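Local coordinates for protein predicted ATPase of the ABC class (Vibrio vulnificus, PDB 5D6A) that binds the ATP analogue AMP-PNP between two subunits and probably hydrolyses ATP as an ATPase of the ABC class, at residues Ala92-Gly97 / Val190-Glu195; Arg309-Leu314 / Phe332-Ala337; Gly491-Asp496 / Asn564-Ser569. All blocks are in the same frame, centred on the assembly; numbering follows the deposited sequence.

Contact 1 of 3, residues Ala92-Gly97 / Val190-Glu195; sequences AAFQLG and VVEDQE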
loop_
_atom_site.group_PDB
_atom_site.type_symbol
_atom_site.label_atom_id
_atom_site.label_comp_id
_atom_site.label_asym_id
_atom_site.label_seq_id
_atom_site.Cartn_x
_atom_site.Cartn_y
_atom_site.Cartn_z
ATOM N N ALA A 92 31.455 9.186 15.524
ATOM C CA ALA A 92 30.839 8.332 14.512
ATOM C C ALA A 92 29.652 9.023 13.838
ATOM O O ALA A 92 29.394 8.811 12.651
ATOM C CB ALA A 92 30.402 7.013 15.128
ATOM N N ALA A 93 28.934 9.846 14.601
ATOM C CA ALA A 93 27.779 10.570 14.073
ATOM C C ALA A 93 28.228 11.691 13.151
ATOM O O ALA A 93 27.569 11.981 12.156
ATOM C CB ALA A 93 26.932 11.127 15.207
ATOM N N PHE A 94 29.346 12.328 13.491
ATOM C CA PHE A 94 29.893 13.401 12.669
ATOM C C PHE A 94 30.325 12.814 11.325
ATOM O O PHE A 94 30.137 13.434 10.276
ATOM C CB PHE A 94 31.086 14.061 13.370
ATOM C CG PHE A 94 31.602 15.293 12.676
ATOM C CD1 PHE A 94 32.484 15.195 11.608
ATOM C CD2 PHE A 94 31.223 16.556 13.108
ATOM C CE1 PHE A 94 32.963 16.331 10.975
ATOM C CE2 PHE A 94 31.701 17.694 12.482
ATOM C CZ PHE A 94 32.573 17.582 11.413
ATOM N N GLN A 95 30.895 11.610 11.367
ATOM C CA GLN A 95 31.339 10.928 10.156
ATOM C C GLN A 95 30.138 10.444 9.357
ATOM O O GLN A 95 30.204 10.335 8.137
ATOM C CB GLN A 95 32.238 9.745 10.502
ATOM C CG GLN A 95 33.440 10.118 11.352
ATOM C CD GLN A 95 34.350 8.943 11.630
ATOM O OE1 GLN A 95 34.647 8.149 10.738
ATOM N NE2 GLN A 95 34.821 8.840 12.866
ATOM N N LEU A 96 29.043 10.153 10.056
ATOM C CA LEU A 96 27.815 9.700 9.411
ATOM C C LEU A 96 27.308 10.791 8.466
ATOM O O LEU A 96 26.897 10.512 7.340
ATOM C CB LEU A 96 26.753 9.370 10.463
ATOM C CG LEU A 96 25.462 8.704 9.992
ATOM C CD1 LEU A 96 25.758 7.356 9.361
ATOM C CD2 LEU A 96 24.498 8.538 11.158
ATOM N N GLY A 97 27.352 12.034 8.932
ATOM C CA GLY A 97 26.919 13.171 8.126
ATOM C C GLY A 97 27.882 13.440 6.983
ATOM O O GLY A 97 27.465 13.738 5.863
ATOM N N VAL A 190 24.965 19.153 12.627
ATOM C CA VAL A 190 23.557 18.916 12.933
ATOM C C VAL A 190 23.329 17.437 13.225
ATOM O O VAL A 190 22.560 17.091 14.119
ATOM C CB VAL A 190 22.629 19.392 11.797
ATOM C CG1 VAL A 190 21.188 18.979 12.062
ATOM C CG2 VAL A 190 22.721 20.903 11.641
ATOM N N VAL A 191 24.004 16.569 12.478
ATOM C CA VAL A 191 23.875 15.126 12.689
ATOM C C VAL A 191 24.518 14.737 14.014
ATOM O O VAL A 191 23.972 13.922 14.757
ATOM C CB VAL A 191 24.507 14.313 11.542
ATOM C CG1 VAL A 191 24.415 12.819 11.831
ATOM C CG2 VAL A 191 23.821 14.639 10.223
ATOM N N GLU A 192 25.676 15.326 14.304
ATOM C CA GLU A 192 26.380 15.053 15.555
ATOM C C GLU A 192 25.510 15.493 16.733
ATOM O O GLU A 192 25.441 14.808 17.754
ATOM C CB GLU A 192 27.729 15.776 15.589
ATOM C CG GLU A 192 28.589 15.442 16.800
ATOM C CD GLU A 192 29.946 16.122 16.767
ATOM O OE1 GLU A 192 30.053 17.224 16.189
ATOM O OE2 GLU A 192 30.907 15.563 17.335
ATOM N N ASP A 193 24.852 16.642 16.578
ATOM C CA ASP A 193 23.962 17.160 17.609
ATOM C C ASP A 193 22.788 16.209 17.815
ATOM O O ASP A 193 22.392 15.946 18.949
ATOM C CB ASP A 193 23.449 18.559 17.246
ATOM C CG ASP A 193 24.531 19.630 17.330
ATOM O OD1 ASP A 193 25.687 19.309 17.691
ATOM O OD2 ASP A 193 24.214 20.805 17.044
ATOM N N GLN A 194 22.235 15.698 16.717
ATOM C CA GLN A 194 21.120 14.752 16.792
ATOM C C GLN A 194 21.481 13.489 17.568
ATOM O O GLN A 194 20.690 13.016 18.385
ATOM C CB GLN A 194 20.615 14.398 15.395
ATOM C CG GLN A 194 19.716 15.469 14.810
ATOM C CD GLN A 194 19.352 15.219 13.362
ATOM O OE1 GLN A 194 18.202 14.927 13.041
ATOM N NE2 GLN A 194 20.337 15.314 12.482
ATOM N N GLU A 195 22.671 12.950 17.321
ATOM C CA GLU A 195 23.113 11.757 18.035
ATOM C C GLU A 195 23.299 12.093 19.510
ATOM O O GLU A 195 22.842 11.353 20.382
ATOM C CB GLU A 195 24.414 11.210 17.442
ATOM C CG GLU A 195 24.947 9.960 18.136
ATOM C CD GLU A 195 23.978 8.787 18.094
ATOM O OE1 GLU A 195 23.069 8.776 17.233
ATOM O OE2 GLU A 195 24.139 7.861 18.920
#
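Ala93, Gly97 and Val191 form the close-packed seam of a helix-helix pair, in which the first turns of helix 92-109 meet the second half of helix 181-199. The two short segments run in roughly opposing directions, 141° apart, and their axes approach to 7.6 Å, a spacing that small residues make possible. Ala93 is a case in point: its lone methyl, CB, is directed at the partner helix and rests against Glu195 CB at 3.4 Å. Gly97, one turn further along, has no side chain there, and Val191 CG2 packs against its backbone, 4.0 Å from Gly97 CA. Because Val191 is branched at CB, it serves two places at once. CG1, held anti to the backbone N (chi1 177°), faces the carbonyl of Ala93, while CG2 covers the glycine. Leu96 adds a looser apolar touch, its CD2 lying 4.3 Å from Val191 CG1. The pairing is therefore mainly one of shape, with direct hydrogen bonds between the segments absent.

A polar margin runs along one flank. Glu192 extends its chain past Phe94 toward the beginning of the neighbouring helix, where OE2 bonds to Ser91 OG; that same hydroxyl is also bonded to Phe94 N. OE1 is held by Asn247 ND2, so both carboxylate oxygens are engaged and the group is fixed in rotation. The position suits glutamate, long enough to reach the start of helix 92-109 from a partly exposed site. Against the aromatic ring the carboxylate stands steeply, the planes 68° apart, and Glu192 OE1 lies near the ring plane at its hydrogen-bearing edge, 3.4 Å from Phe94 CD2.

Contact 2 of 3, residues Arg309-Leu314 / Phe332-Ala337; sequences RCVHHL and FTTQDA. With ANP (phosphoaminophosphonic acid-adenylate ester), chain C.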
loop_
_atom_site.group_PDB
_atom_site.type_symbol
_atom_site.label_atom_id
_atom_site.label_comp_id
_atom_site.label_asym_id
_atom_site.label_seq_id
_atom_site.Cartn_x
_atom_site.Cartn_y
_atom_site.Cartn_z
ATOM N N ARG A 309 -2.185 -10.479 7.515
ATOM C CA ARG A 309 -0.805 -10.875 7.812
ATOM C C ARG A 309 -0.731 -12.256 8.456
ATOM O O ARG A 309 -1.713 -12.754 9.008
ATOM C CB ARG A 309 -0.105 -9.877 8.736
ATOM C CG ARG A 309 -0.723 -9.742 10.123
ATOM C CD ARG A 309 0.291 -9.228 11.136
ATOM N NE ARG A 309 1.326 -10.230 11.397
ATOM C CZ ARG A 309 2.322 -10.094 12.273
ATOM N NH1 ARG A 309 3.198 -11.079 12.424
ATOM N NH2 ARG A 309 2.450 -8.992 13.000
ATOM N N CYS A 310 0.450 -12.860 8.382
ATOM C CA CYS A 310 0.693 -14.154 8.993
ATOM C C CYS A 310 1.346 -13.920 10.350
ATOM O O CYS A 310 1.971 -12.883 10.574
ATOM C CB CYS A 310 1.600 -15.007 8.110
ATOM S SG CYS A 310 3.246 -14.309 7.831
ATOM N N VAL A 311 1.173 -14.876 11.257
ATOM C CA VAL A 311 1.749 -14.807 12.601
ATOM C C VAL A 311 2.288 -16.191 12.916
ATOM O O VAL A 311 1.592 -17.182 12.702
ATOM C CB VAL A 311 0.700 -14.407 13.655
ATOM C CG1 VAL A 311 1.315 -14.396 15.050
ATOM C CG2 VAL A 311 0.105 -13.048 13.317
ATOM N N HIS A 312 3.515 -16.264 13.426
ATOM C CA HIS A 312 4.147 -17.561 13.687
ATOM C C HIS A 312 4.374 -17.928 15.157
ATOM O O HIS A 312 5.111 -17.253 15.872
ATOM C CB HIS A 312 5.490 -17.634 12.962
ATOM C CG HIS A 312 5.386 -17.487 11.476
ATOM N ND1 HIS A 312 4.918 -18.495 10.660
ATOM C CD2 HIS A 312 5.730 -16.467 10.655
ATOM C CE1 HIS A 312 4.961 -18.096 9.402
ATOM N NE2 HIS A 312 5.452 -16.869 9.371
ATOM N N HIS A 313 3.735 -19.018 15.579
ATOM C CA HIS A 313 3.882 -19.574 16.922
ATOM C C HIS A 313 4.181 -18.540 18.006
ATOM O O HIS A 313 5.128 -18.687 18.781
ATOM C CB HIS A 313 4.978 -20.639 16.882
ATOM C CG HIS A 313 4.702 -21.727 15.894
ATOM N ND1 HIS A 313 3.967 -22.849 16.207
ATOM C CD2 HIS A 313 5.035 -21.848 14.586
ATOM C CE1 HIS A 313 3.872 -23.623 15.141
ATOM N NE2 HIS A 313 4.510 -23.037 14.144
ATOM N N LEU A 314 3.341 -17.512 18.060
ATOM C CA LEU A 314 3.488 -16.421 19.010
ATOM C C LEU A 314 2.531 -16.607 20.181
ATOM O O LEU A 314 1.394 -17.044 19.991
ATOM C CB LEU A 314 3.190 -15.103 18.298
ATOM C CG LEU A 314 3.431 -13.790 19.039
ATOM C CD1 LEU A 314 4.902 -13.636 19.398
ATOM C CD2 LEU A 314 2.974 -12.628 18.172
ATOM N N PHE A 332 -0.056 -19.231 19.084
ATOM C CA PHE A 332 -0.907 -18.772 17.984
ATOM C C PHE A 332 -0.172 -18.681 16.643
ATOM O O PHE A 332 0.889 -18.064 16.542
ATOM C CB PHE A 332 -1.544 -17.422 18.343
ATOM C CG PHE A 332 -2.450 -16.876 17.276
ATOM C CD1 PHE A 332 -3.731 -17.382 17.114
ATOM C CD2 PHE A 332 -2.026 -15.850 16.439
ATOM C CE1 PHE A 332 -4.571 -16.885 16.130
ATOM C CE2 PHE A 332 -2.859 -15.351 15.455
ATOM C CZ PHE A 332 -4.134 -15.868 15.301
ATOM N N THR A 333 -0.766 -19.297 15.620
ATOM C CA THR A 333 -0.209 -19.323 14.271
ATOM C C THR A 333 -1.332 -19.172 13.243
ATOM O O THR A 333 -2.403 -19.750 13.410
ATOM C CB THR A 333 0.541 -20.647 14.007
ATOM O OG1 THR A 333 1.609 -20.794 14.952
ATOM C CG2 THR A 333 1.111 -20.688 12.594
ATOM N N THR A 334 -1.083 -18.396 12.187
ATOM C CA THR A 334 -2.080 -18.180 11.132
ATOM C C THR A 334 -1.474 -17.532 9.883
ATOM O O THR A 334 -0.361 -17.013 9.924
ATOM C CB THR A 334 -3.240 -17.292 11.628
ATOM O OG1 THR A 334 -4.243 -17.188 10.611
ATOM C CG2 THR A 334 -2.742 -15.904 11.988
ATOM N N GLN A 335 -2.222 -17.577 8.782
ATOM C CA GLN A 335 -1.812 -16.984 7.504
ATOM C C GLN A 335 -2.759 -15.856 7.067
ATOM O O GLN A 335 -2.601 -15.290 5.984
ATOM C CB GLN A 335 -1.742 -18.069 6.423
ATOM C CG GLN A 335 -0.547 -19.003 6.552
ATOM C CD GLN A 335 0.770 -18.321 6.201
ATOM O OE1 GLN A 335 0.819 -17.454 5.328
ATOM N NE2 GLN A 335 1.845 -18.726 6.869
ATOM N N ASP A 336 -3.729 -15.532 7.917
ATOM C CA ASP A 336 -4.701 -14.478 7.632
ATOM C C ASP A 336 -5.220 -13.949 8.971
ATOM O O ASP A 336 -6.309 -14.307 9.418
ATOM C CB ASP A 336 -5.834 -15.039 6.771
ATOM C CG ASP A 336 -6.766 -13.962 6.241
ATOM O OD1 ASP A 336 -6.760 -12.830 6.769
ATOM O OD2 ASP A 336 -7.517 -14.255 5.286
ATOM N N ALA A 337 -4.426 -13.086 9.598
ATOM C CA ALA A 337 -4.739 -12.544 10.919
ATOM C C ALA A 337 -5.789 -11.438 10.951
ATOM O O ALA A 337 -5.853 -10.582 10.067
ATOM C CB ALA A 337 -3.464 -12.053 11.589
HETATM P PG ANP C . -12.269 -8.035 12.375
HETATM O O1G ANP C . -13.472 -7.688 11.536
HETATM O O2G ANP C . -11.016 -7.285 11.979
HETATM O O3G ANP C . -12.572 -8.020 13.854
HETATM P PB ANP C . -12.443 -11.036 12.982
HETATM O O1B ANP C . -13.940 -11.029 13.039
HETATM O O2B ANP C . -11.691 -10.920 14.288
HETATM N N3B ANP C . -11.916 -9.705 11.963
HETATM P PA ANP C . -11.498 -12.562 10.805
HETATM O O1A ANP C . -12.627 -12.935 9.883
HETATM O O2A ANP C . -10.667 -11.344 10.484
HETATM O O3A ANP C . -12.049 -12.446 12.312
HETATM O "O5'" ANP C . -10.493 -13.806 10.920
HETATM C "C5'" ANP C . -10.977 -15.102 11.240
HETATM C "C4'" ANP C . -9.999 -16.159 10.746
HETATM O "O4'" ANP C . -10.701 -17.394 10.588
HETATM C "C3'" ANP C . -9.389 -15.829 9.391
HETATM O "O3'" ANP C . -8.024 -16.272 9.343
HETATM C "C2'" ANP C . -10.244 -16.584 8.397
HETATM O "O2'" ANP C . -9.480 -17.041 7.277
HETATM C "C1'" ANP C . -10.823 -17.740 9.207
HETATM N N9 ANP C . -12.246 -17.990 8.876
HETATM C C8 ANP C . -13.226 -17.067 8.761
HETATM N N7 ANP C . -14.404 -17.663 8.442
HETATM C C5 ANP C . -14.183 -18.987 8.354
HETATM C C6 ANP C . -14.993 -20.190 8.054
HETATM N N6 ANP C . -16.312 -20.086 7.779
HETATM N N1 ANP C . -14.371 -21.392 8.066
HETATM C C2 ANP C . -13.054 -21.514 8.341
HETATM N N3 ANP C . -12.267 -20.454 8.621
HETATM C C4 ANP C . -12.763 -19.194 8.643
#
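Val311 and Thr334 form an antiparallel hydrogen-bonded pair, as do Leu314 and Phe332, but one extra residue between them on the first strand makes a G1 beta bulge. In the first pair Val311 N reaches Thr334 O at 2.9 Å, and Thr334 N returns to Val311 O. A further bond, Ala337 N to Arg309 O at 2.8 Å, lies past the end of the regular pairing, where the second segment has an extra residue. At the bulge His313 and Leu314 both face Phe332, and His313 takes a positive phi of 31°, the left-handed conformation usual at the first position of a G1 bulge, most often occupied by glycine.

Thr333 suits this corner because its hydroxyl stands in for a backbone acceptor: His313 N donates to Thr333 OG1 at 2.8 Å. With OG1 anti to the carbonyl carbon (chi1 -60°), the same oxygen also sits over the centre of the imidazole, 3.3 Å above its plane; His313 ND1 is bonded to Asp331. On the sheet face of Val311 and Phe332 the contact is apolar. Val311 CG1 meets the edge of the phenyl ring, 3.9 Å from Phe332 CD2, while its other branch, CG2, packs on Ala337 CB at 4.1 Å. Arg309 folds back to grip Cys310 O side-on with NE and NH1; NH1 also forms a salt bridge with Glu349.

Thr334 OG1 accepts from Asp336 N in an ST turn, which shapes the chain just before the nucleotide. There Asp336 O accepts from the ribose O3' of ANP at 2.6 Å, and the same ANP is bonded to Lys271 N and Gly270 N of the second subunit. The turn after strand 332-334 thus presents a backbone carbonyl to a nucleotide bound largely by the other subunit, consistent with the composite sites of ABC ATPase dimers.

Contact 3 of 3, residues Gly491-Asp496 / Asn564-Ser569; sequences GKEFTD and NRMRKS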
loop_
_atom_site.group_PDB
_atom_site.type_symbol
_atom_site.label_atom_id
_atom_site.label_comp_id
_atom_site.label_asym_id
_atom_site.label_seq_id
_atom_site.Cartn_x
_atom_site.Cartn_y
_atom_site.Cartn_z
ATOM N N GLY A 491 13.947 -15.111 -2.556
ATOM C CA GLY A 491 13.720 -16.324 -3.329
ATOM C C GLY A 491 12.452 -16.117 -4.141
ATOM O O GLY A 491 12.344 -15.152 -4.898
ATOM N N LYS A 492 11.489 -17.015 -3.974
ATOM C CA LYS A 492 10.199 -16.911 -4.654
ATOM C C LYS A 492 9.167 -16.245 -3.730
ATOM O O LYS A 492 8.058 -15.928 -4.157
ATOM C CB LYS A 492 9.721 -18.310 -5.078
ATOM C CG LYS A 492 10.587 -18.943 -6.163
ATOM C CD LYS A 492 10.467 -20.465 -6.280
ATOM C CE LYS A 492 9.077 -20.975 -6.639
ATOM N NZ LYS A 492 8.085 -20.871 -5.533
ATOM N N GLU A 493 9.556 -16.010 -2.474
ATOM C CA GLU A 493 8.663 -15.440 -1.461
ATOM C C GLU A 493 8.664 -13.915 -1.410
ATOM O O GLU A 493 9.718 -13.285 -1.412
ATOM C CB GLU A 493 9.052 -15.979 -0.083
ATOM C CG GLU A 493 9.101 -17.497 -0.011
ATOM C CD GLU A 493 7.776 -18.143 -0.352
ATOM O OE1 GLU A 493 6.730 -17.633 0.100
ATOM O OE2 GLU A 493 7.783 -19.172 -1.058
ATOM N N PHE A 494 7.463 -13.341 -1.352
ATOM C CA PHE A 494 7.280 -11.895 -1.270
ATOM C C PHE A 494 6.710 -11.526 0.087
ATOM O O PHE A 494 5.698 -12.077 0.506
ATOM C CB PHE A 494 6.337 -11.403 -2.366
ATOM C CG PHE A 494 6.915 -11.493 -3.745
ATOM C CD1 PHE A 494 7.613 -10.421 -4.286
ATOM C CD2 PHE A 494 6.764 -12.643 -4.504
ATOM C CE1 PHE A 494 8.147 -10.494 -5.559
ATOM C CE2 PHE A 494 7.294 -12.723 -5.779
ATOM C CZ PHE A 494 7.989 -11.647 -6.307
ATOM N N THR A 495 7.366 -10.587 0.764
ATOM C CA THR A 495 6.936 -10.139 2.083
ATOM C C THR A 495 6.362 -8.734 2.006
ATOM O O THR A 495 7.018 -7.815 1.530
ATOM C CB THR A 495 8.108 -10.129 3.078
ATOM O OG1 THR A 495 8.689 -11.438 3.149
ATOM C CG2 THR A 495 7.637 -9.711 4.464
ATOM N N ASP A 496 5.137 -8.578 2.488
ATOM C CA ASP A 496 4.469 -7.289 2.492
ATOM C C ASP A 496 4.918 -6.483 3.721
ATOM O O ASP A 496 4.723 -6.907 4.863
ATOM C CB ASP A 496 2.954 -7.497 2.500
ATOM C CG ASP A 496 2.185 -6.207 2.374
ATOM O OD1 ASP A 496 2.810 -5.127 2.402
ATOM O OD2 ASP A 496 0.945 -6.273 2.249
ATOM N N ASN A 564 8.825 -11.586 10.779
ATOM C CA ASN A 564 7.581 -12.024 11.419
ATOM C C ASN A 564 6.427 -12.081 10.428
ATOM O O ASN A 564 5.415 -12.729 10.689
ATOM C CB ASN A 564 7.186 -11.074 12.560
ATOM C CG ASN A 564 8.142 -11.126 13.736
ATOM O OD1 ASN A 564 8.858 -12.103 13.931
ATOM N ND2 ASN A 564 8.139 -10.071 14.542
ATOM N N ARG A 565 6.581 -11.382 9.302
ATOM C CA ARG A 565 5.549 -11.327 8.262
ATOM C C ARG A 565 5.865 -12.185 7.042
ATOM O O ARG A 565 5.087 -12.205 6.087
ATOM C CB ARG A 565 5.316 -9.876 7.844
ATOM C CG ARG A 565 4.679 -9.058 8.950
ATOM C CD ARG A 565 4.728 -7.563 8.688
ATOM N NE ARG A 565 3.993 -6.848 9.724
ATOM C CZ ARG A 565 4.454 -6.606 10.950
ATOM N NH1 ARG A 565 3.695 -5.954 11.819
ATOM N NH2 ARG A 565 5.662 -7.019 11.319
HETATM N N MSE A 566 6.996 -12.889 7.070
HETATM C CA MSE A 566 7.366 -13.784 5.971
HETATM C C MSE A 566 6.622 -15.064 6.233
HETATM O O MSE A 566 6.778 -15.678 7.288
HETATM C CB MSE A 566 8.872 -13.998 5.909
HETATM C CG MSE A 566 9.331 -14.215 4.474
HETATM SE SE MSE A 566 9.793 -16.104 4.206
HETATM C CE MSE A 566 11.477 -16.097 5.226
ATOM N N ARG A 567 5.819 -15.478 5.261
ATOM C CA ARG A 567 4.939 -16.647 5.406
ATOM C C ARG A 567 5.607 -18.022 5.536
ATOM O O ARG A 567 4.954 -18.982 5.952
ATOM C CB ARG A 567 3.922 -16.642 4.261
ATOM C CG ARG A 567 3.094 -15.364 4.263
ATOM C CD ARG A 567 2.129 -15.255 3.102
ATOM N NE ARG A 567 1.310 -14.049 3.229
ATOM C CZ ARG A 567 0.189 -13.963 3.946
ATOM N NH1 ARG A 567 -0.275 -15.014 4.620
ATOM N NH2 ARG A 567 -0.478 -12.816 3.994
ATOM N N LYS A 568 6.891 -18.117 5.199
ATOM C CA LYS A 568 7.615 -19.391 5.296
ATOM C C LYS A 568 8.495 -19.478 6.545
ATOM O O LYS A 568 8.959 -20.561 6.900
ATOM C CB LYS A 568 8.491 -19.606 4.061
ATOM C CG LYS A 568 7.748 -19.645 2.733
ATOM C CD LYS A 568 6.825 -20.844 2.622
ATOM C CE LYS A 568 6.192 -20.908 1.241
ATOM N NZ LYS A 568 5.282 -22.073 1.094
ATOM N N SER A 569 8.737 -18.346 7.202
ATOM C CA SER A 569 9.571 -18.332 8.404
ATOM C C SER A 569 9.173 -19.421 9.394
ATOM O O SER A 569 7.987 -19.627 9.660
ATOM C CB SER A 569 9.488 -16.973 9.104
ATOM O OG SER A 569 10.044 -15.947 8.309
HETATM O O HOH W 1 6.080 -13.943 2.650
#
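Glu493 and Lys568, Thr495 and Met566, and a bridging water carry this contact between edge strand 493-496 and the loop after helix 556-564. The touching parts run nearly antiparallel, 167° apart, yet the backbones are not joined directly.

The polar link is the water: it donates to Phe494 O at 2.9 Å and accepts from Arg567 N at 3.0 Å, so one water links the strand to the loop through two backbone atoms. The loop itself bends in a type I turn from Met566 to Ser569, closed by a weak bond between Ser569 N and Met566 O.

The charged side chains meet mainly through carbon atoms of the lysine. Glu493, bent at chi2 (-59°), lays its carboxylate across the aliphatic part of Lys568 at about a right angle, with OE2 3.3 Å from Lys568 CE. The charged ends stay 4.4 Å apart, OE2 to NZ, too far for a salt bridge, though a mild attraction is likely. A lysine suits this exposed position because its methylenes can pack on the carboxylate of Glu493.

Van der Waals packing does the rest. Thr495 offers two different branches: OG1 meets the CG of Met566, a selenomethionine, and CG2 turns to Arg565 CB at 4.1 Å. Further along, Arg565 CD passes Asp496 O at 3.9 Å, and the extended chain carries the guanidinium away to a salt bridge with Glu306 and a cation-pi contact with Trp346.

Around the contact, helix 468-475 covers one part through Ile472, which touches Glu493, Met566 and Lys568, while Trp516 of helix 506-519 packs on Thr495 and Met566. Behind the strand, Phe494 leans on strand 487-490, the inner neighbour of this outermost strand in a three-stranded antiparallel sheet.

Overall arrangement
From the N terminus the three contacts follow in series, none nesting in or crossing another. Contact 1 closes a long excursion of 92 residues, joining helix 92-109 of the N-terminal family region to helix 181-199 of the P-loop region. Contact 2 closes a short hairpin-like loop of 17 residues within the P-loop region, beside the nucleotide, its centre about 40 Å from that of contact 1 and across the chain's centre. Contact 3 closes 67 residues of the C-terminal region. Contacts 2 and 3 touch, their centres about 12 Å apart: His312 NE2 with Met566 O and Gln335 O with Arg567 NH1 are probable hydrogen bonds tying loop 564-569 to the strand pair of contact 2 and the turn after it.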